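PDB 6S1Y: angiotensin-converting enzyme from Anopheles gambiae, which probably acts as a zinc-dependent peptidase of the angiotensin-converting enzyme family, cleaving small peptides in the mosquito. Local coordinates for residues P306-K317 and D337-T345. Residues are numbered along the deposited sequence; the frame is centred on the assembly and turned at random.
Sequences PQTFWDKSILEK and DDVRIKQCT
Phe-309 meets Ile-341 with the rim of its ring, CE2 lying 3.7 Å from CG1 of the isoleucine, which comes up close to the ring plane. CG of Phe-309 stands anti to the backbone N (chi1 170°), which carries the ring from helix 307-312 toward the strand. Leu-315 CD2 against Ile-341 CG2 and Pro-306 CG against Val-339 CG2 extend this apolar layer, while Ile-341 also packs on Glu-358 and Ile-362 of helix 349-368, which carries the zinc ligands His-357 and His-361.

Where the helix ends, Ser-313 OG lies above one face of the Phe-309 ring, displaced toward its rim, donates to Phe-309 O and accepts a nearly straight bond (166°) from Ile-341 N at 3.0 Å. The chain then makes a single parallel beta bridge, Ile-314 with Lys-342: Ile-341 O receives Ile-314 N at 2.9 Å, and Ile-314 O takes Gln-343 N at 2.8 Å. Beyond them, Thr-345 OG1 donates to Leu-315 O from above the carbonyl plane, and a water joins Lys-317 N to Thr-345 O.

At the outer edge, Lys-312 lays its extended chain across Arg-340, with CD centred over one guanidinium face. Arg-340 grips Asp-338 side-on, NE to OD1 and NH2 to OD2, both through syn lone pairs. This grip fixes the guanidinium plane, and the carboxylate probably offsets both positive charges, letting the Lys-312 ammonium sit nearby without its own salt bridge to Asp-338.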
loop_
_atom_site.group_PDB
_atom_site.type_symbol
_atom_site.label_atom_id
_atom_site.label_comp_id
_atom_site.label_asym_id
_atom_site.label_seq_id
_atom_site.Cartn_x
_atom_site.Cartn_y
_atom_site.Cartn_z
ATOM N N PRO A 306 19.008 11.570 6.879
ATOM C CA PRO A 306 19.548 12.453 7.926
ATOM C C PRO A 306 19.583 11.770 9.277
ATOM O O PRO A 306 18.893 10.775 9.533
ATOM C CB PRO A 306 18.570 13.633 7.940
ATOM C CG PRO A 306 17.229 13.010 7.461
ATOM C CD PRO A 306 17.643 11.961 6.451
ATOM N N GLN A 307 20.395 12.348 10.169
ATOM C CA GLN A 307 20.549 11.788 11.510
ATOM C C GLN A 307 19.246 11.863 12.297
ATOM O O GLN A 307 18.963 10.989 13.117
ATOM C CB GLN A 307 21.685 12.516 12.256
ATOM C CG GLN A 307 21.973 11.967 13.638
ATOM C CD GLN A 307 22.555 10.574 13.587
ATOM O OE1 GLN A 307 23.326 10.238 12.673
ATOM N NE2 GLN A 307 22.173 9.734 14.553
ATOM N N THR A 308 18.457 12.918 12.093
ATOM C CA THR A 308 17.138 12.983 12.729
ATOM C C THR A 308 16.342 11.693 12.484
ATOM O O THR A 308 15.677 11.170 13.394
ATOM C CB THR A 308 16.369 14.197 12.205
ATOM O OG1 THR A 308 17.078 15.395 12.547
ATOM C CG2 THR A 308 14.987 14.271 12.815
ATOM N N PHE A 309 16.436 11.137 11.275
ATOM C CA PHE A 309 15.730 9.896 10.983
ATOM C C PHE A 309 16.135 8.781 11.942
ATOM O O PHE A 309 15.273 8.051 12.456
ATOM C CB PHE A 309 15.989 9.447 9.544
ATOM C CG PHE A 309 15.484 8.074 9.269
ATOM C CD1 PHE A 309 16.266 6.965 9.558
ATOM C CD2 PHE A 309 14.202 7.882 8.773
ATOM C CE1 PHE A 309 15.785 5.685 9.335
ATOM C CE2 PHE A 309 13.718 6.603 8.538
ATOM C CZ PHE A 309 14.502 5.505 8.822
ATOM N N TRP A 310 17.451 8.596 12.156
ATOM C CA TRP A 310 17.923 7.536 13.040
ATOM C C TRP A 310 17.597 7.823 14.505
ATOM O O TRP A 310 17.376 6.885 15.280
ATOM C CB TRP A 310 19.435 7.329 12.876
ATOM C CG TRP A 310 19.834 6.888 11.501
ATOM C CD1 TRP A 310 20.424 7.646 10.532
ATOM C CD2 TRP A 310 19.645 5.589 10.936
ATOM N NE1 TRP A 310 20.629 6.895 9.402
ATOM C CE2 TRP A 310 20.147 5.629 9.620
ATOM C CE3 TRP A 310 19.087 4.394 11.412
ATOM C CZ2 TRP A 310 20.111 4.516 8.775
ATOM C CZ3 TRP A 310 19.067 3.301 10.586
ATOM C CH2 TRP A 310 19.577 3.361 9.277
ATOM N N ASP A 311 17.580 9.102 14.907
ATOM C CA ASP A 311 17.365 9.424 16.318
ATOM C C ASP A 311 15.930 9.134 16.732
ATOM O O ASP A 311 15.685 8.547 17.785
ATOM C CB ASP A 311 17.654 10.898 16.608
ATOM C CG ASP A 311 19.114 11.265 16.460
ATOM O OD1 ASP A 311 20.001 10.382 16.642
ATOM O OD2 ASP A 311 19.358 12.466 16.162
ATOM N N LYS A 312 14.969 9.558 15.903
ATOM C CA LYS A 312 13.564 9.620 16.278
ATOM C C LYS A 312 12.702 8.524 15.657
ATOM O O LYS A 312 11.540 8.390 16.039
ATOM C CB LYS A 312 13.002 11.003 15.894
ATOM C CG LYS A 312 13.715 12.164 16.595
ATOM C CD LYS A 312 13.208 13.518 16.110
ATOM C CE LYS A 312 13.876 14.671 16.869
ATOM N NZ LYS A 312 13.571 16.017 16.276
ATOM N N SER A 313 13.233 7.725 14.734
ATOM C CA SER A 313 12.461 6.637 14.153
ATOM C C SER A 313 12.295 5.485 15.132
ATOM O O SER A 313 13.093 5.289 16.046
ATOM C CB SER A 313 13.112 6.117 12.873
ATOM O OG SER A 313 12.905 7.029 11.797
ATOM N N ILE A 314 11.209 4.738 14.941
ATOM C CA ILE A 314 10.921 3.511 15.679
ATOM C C ILE A 314 11.026 2.364 14.675
ATOM O O ILE A 314 10.143 2.206 13.817
ATOM C CB ILE A 314 9.527 3.567 16.320
ATOM C CG1 ILE A 314 9.409 4.746 17.295
ATOM C CG2 ILE A 314 9.215 2.266 17.015
ATOM C CD1 ILE A 314 7.995 4.904 17.882
ATOM N N LEU A 315 12.074 1.545 14.788
ATOM C CA LEU A 315 12.382 0.516 13.799
ATOM C C LEU A 315 12.266 -0.904 14.327
ATOM O O LEU A 315 12.543 -1.842 13.579
ATOM C CB LEU A 315 13.807 0.702 13.255
ATOM C CG LEU A 315 14.218 2.124 12.890
ATOM C CD1 LEU A 315 15.647 2.146 12.362
ATOM C CD2 LEU A 315 13.292 2.707 11.855
ATOM N N GLU A 316 11.914 -1.085 15.594
ATOM C CA GLU A 316 11.579 -2.385 16.159
ATOM C C GLU A 316 10.320 -2.173 16.985
ATOM O O GLU A 316 10.011 -1.041 17.375
ATOM C CB GLU A 316 12.650 -2.972 17.084
ATOM C CG GLU A 316 14.013 -3.228 16.475
ATOM C CD GLU A 316 14.816 -4.311 17.218
ATOM O OE1 GLU A 316 14.439 -4.698 18.353
ATOM O OE2 GLU A 316 15.820 -4.783 16.645
ATOM N N LYS A 317 9.610 -3.261 17.286
ATOM C CA LYS A 317 8.496 -3.173 18.227
ATOM C C LYS A 317 9.042 -2.881 19.622
ATOM O O LYS A 317 9.886 -3.637 20.116
ATOM C CB LYS A 317 7.680 -4.464 18.256
ATOM C CG LYS A 317 6.315 -4.310 18.929
ATOM C CD LYS A 317 5.569 -5.649 18.962
ATOM C CE LYS A 317 4.234 -5.562 19.689
ATOM N NZ LYS A 317 3.617 -6.918 19.853
ATOM N N ASP A 337 14.526 17.808 7.114
ATOM C CA ASP A 337 15.192 16.572 7.506
ATOM C C ASP A 337 14.539 15.884 8.690
ATOM O O ASP A 337 15.101 14.923 9.221
ATOM C CB ASP A 337 16.679 16.820 7.807
ATOM C CG ASP A 337 17.465 17.165 6.550
ATOM O OD1 ASP A 337 16.820 17.255 5.478
ATOM O OD2 ASP A 337 18.706 17.334 6.627
ATOM N N ASP A 338 13.360 16.319 9.130
ATOM C CA ASP A 338 12.665 15.571 10.180
ATOM C C ASP A 338 11.706 14.620 9.470
ATOM O O ASP A 338 10.587 14.998 9.080
ATOM C CB ASP A 338 11.963 16.479 11.174
ATOM C CG ASP A 338 11.369 15.697 12.348
ATOM O OD1 ASP A 338 11.536 14.450 12.398
ATOM O OD2 ASP A 338 10.717 16.335 13.215
ATOM N N VAL A 339 12.172 13.388 9.287
ATOM C CA VAL A 339 11.450 12.340 8.582
ATOM C C VAL A 339 11.653 11.055 9.366
ATOM O O VAL A 339 12.756 10.795 9.867
ATOM C CB VAL A 339 11.936 12.199 7.119
ATOM C CG1 VAL A 339 11.568 13.451 6.313
ATOM C CG2 VAL A 339 13.435 11.946 7.059
ATOM N N ARG A 340 10.588 10.256 9.492
ATOM C CA ARG A 340 10.659 9.122 10.398
ATOM C C ARG A 340 9.836 7.946 9.892
ATOM O O ARG A 340 8.784 8.110 9.272
ATOM C CB ARG A 340 10.166 9.486 11.807
ATOM C CG ARG A 340 10.656 10.813 12.318
ATOM C CD ARG A 340 10.180 11.080 13.736
ATOM N NE ARG A 340 10.154 12.514 14.018
ATOM C CZ ARG A 340 9.693 13.049 15.142
ATOM N NH1 ARG A 340 9.228 12.271 16.102
ATOM N NH2 ARG A 340 9.692 14.366 15.292
ATOM N N ILE A 341 10.316 6.753 10.227
ATOM C CA ILE A 341 9.603 5.513 9.982
ATOM C C ILE A 341 9.248 4.902 11.322
ATOM O O ILE A 341 10.061 4.904 12.256
ATOM C CB ILE A 341 10.444 4.541 9.120
ATOM C CG1 ILE A 341 10.443 5.030 7.672
ATOM C CG2 ILE A 341 9.930 3.108 9.259
ATOM C CD1 ILE A 341 11.377 4.258 6.723
ATOM N N LYS A 342 8.037 4.368 11.410
ATOM C CA LYS A 342 7.596 3.575 12.547
ATOM C C LYS A 342 7.248 2.203 11.982
ATOM O O LYS A 342 6.267 2.057 11.240
ATOM C CB LYS A 342 6.407 4.231 13.249
ATOM C CG LYS A 342 5.852 3.433 14.411
ATOM C CD LYS A 342 4.973 4.311 15.321
ATOM C CE LYS A 342 3.851 5.014 14.555
ATOM N NZ LYS A 342 2.751 4.093 14.174
ATOM N N GLN A 343 8.065 1.209 12.302
ATOM C CA GLN A 343 7.910 -0.125 11.753
ATOM C C GLN A 343 8.294 -1.143 12.808
ATOM O O GLN A 343 9.363 -1.036 13.425
ATOM C CB GLN A 343 8.772 -0.317 10.498
ATOM C CG GLN A 343 8.536 -1.656 9.800
ATOM C CD GLN A 343 9.210 -1.746 8.440
ATOM O OE1 GLN A 343 9.529 -0.738 7.814
ATOM N NE2 GLN A 343 9.424 -2.975 7.974
ATOM N N CYS A 344 7.427 -2.130 13.009
ATOM C CA CYS A 344 7.717 -3.221 13.938
ATOM C C CYS A 344 8.451 -4.325 13.174
ATOM O O CYS A 344 8.020 -5.465 13.052
ATOM C CB CYS A 344 6.440 -3.686 14.628
ATOM S SG CYS A 344 5.658 -2.308 15.590
ATOM N N THR A 345 9.628 -3.927 12.691
ATOM C CA THR A 345 10.452 -4.738 11.808
ATOM C C THR A 345 10.818 -6.095 12.389
ATOM O O THR A 345 11.198 -6.221 13.555
ATOM C CB THR A 345 11.742 -3.973 11.485
ATOM O OG1 THR A 345 11.423 -2.611 11.168
ATOM C CG2 THR A 345 12.463 -4.603 10.294
HETATM O O HOH W 1 10.090 -5.811 15.993
#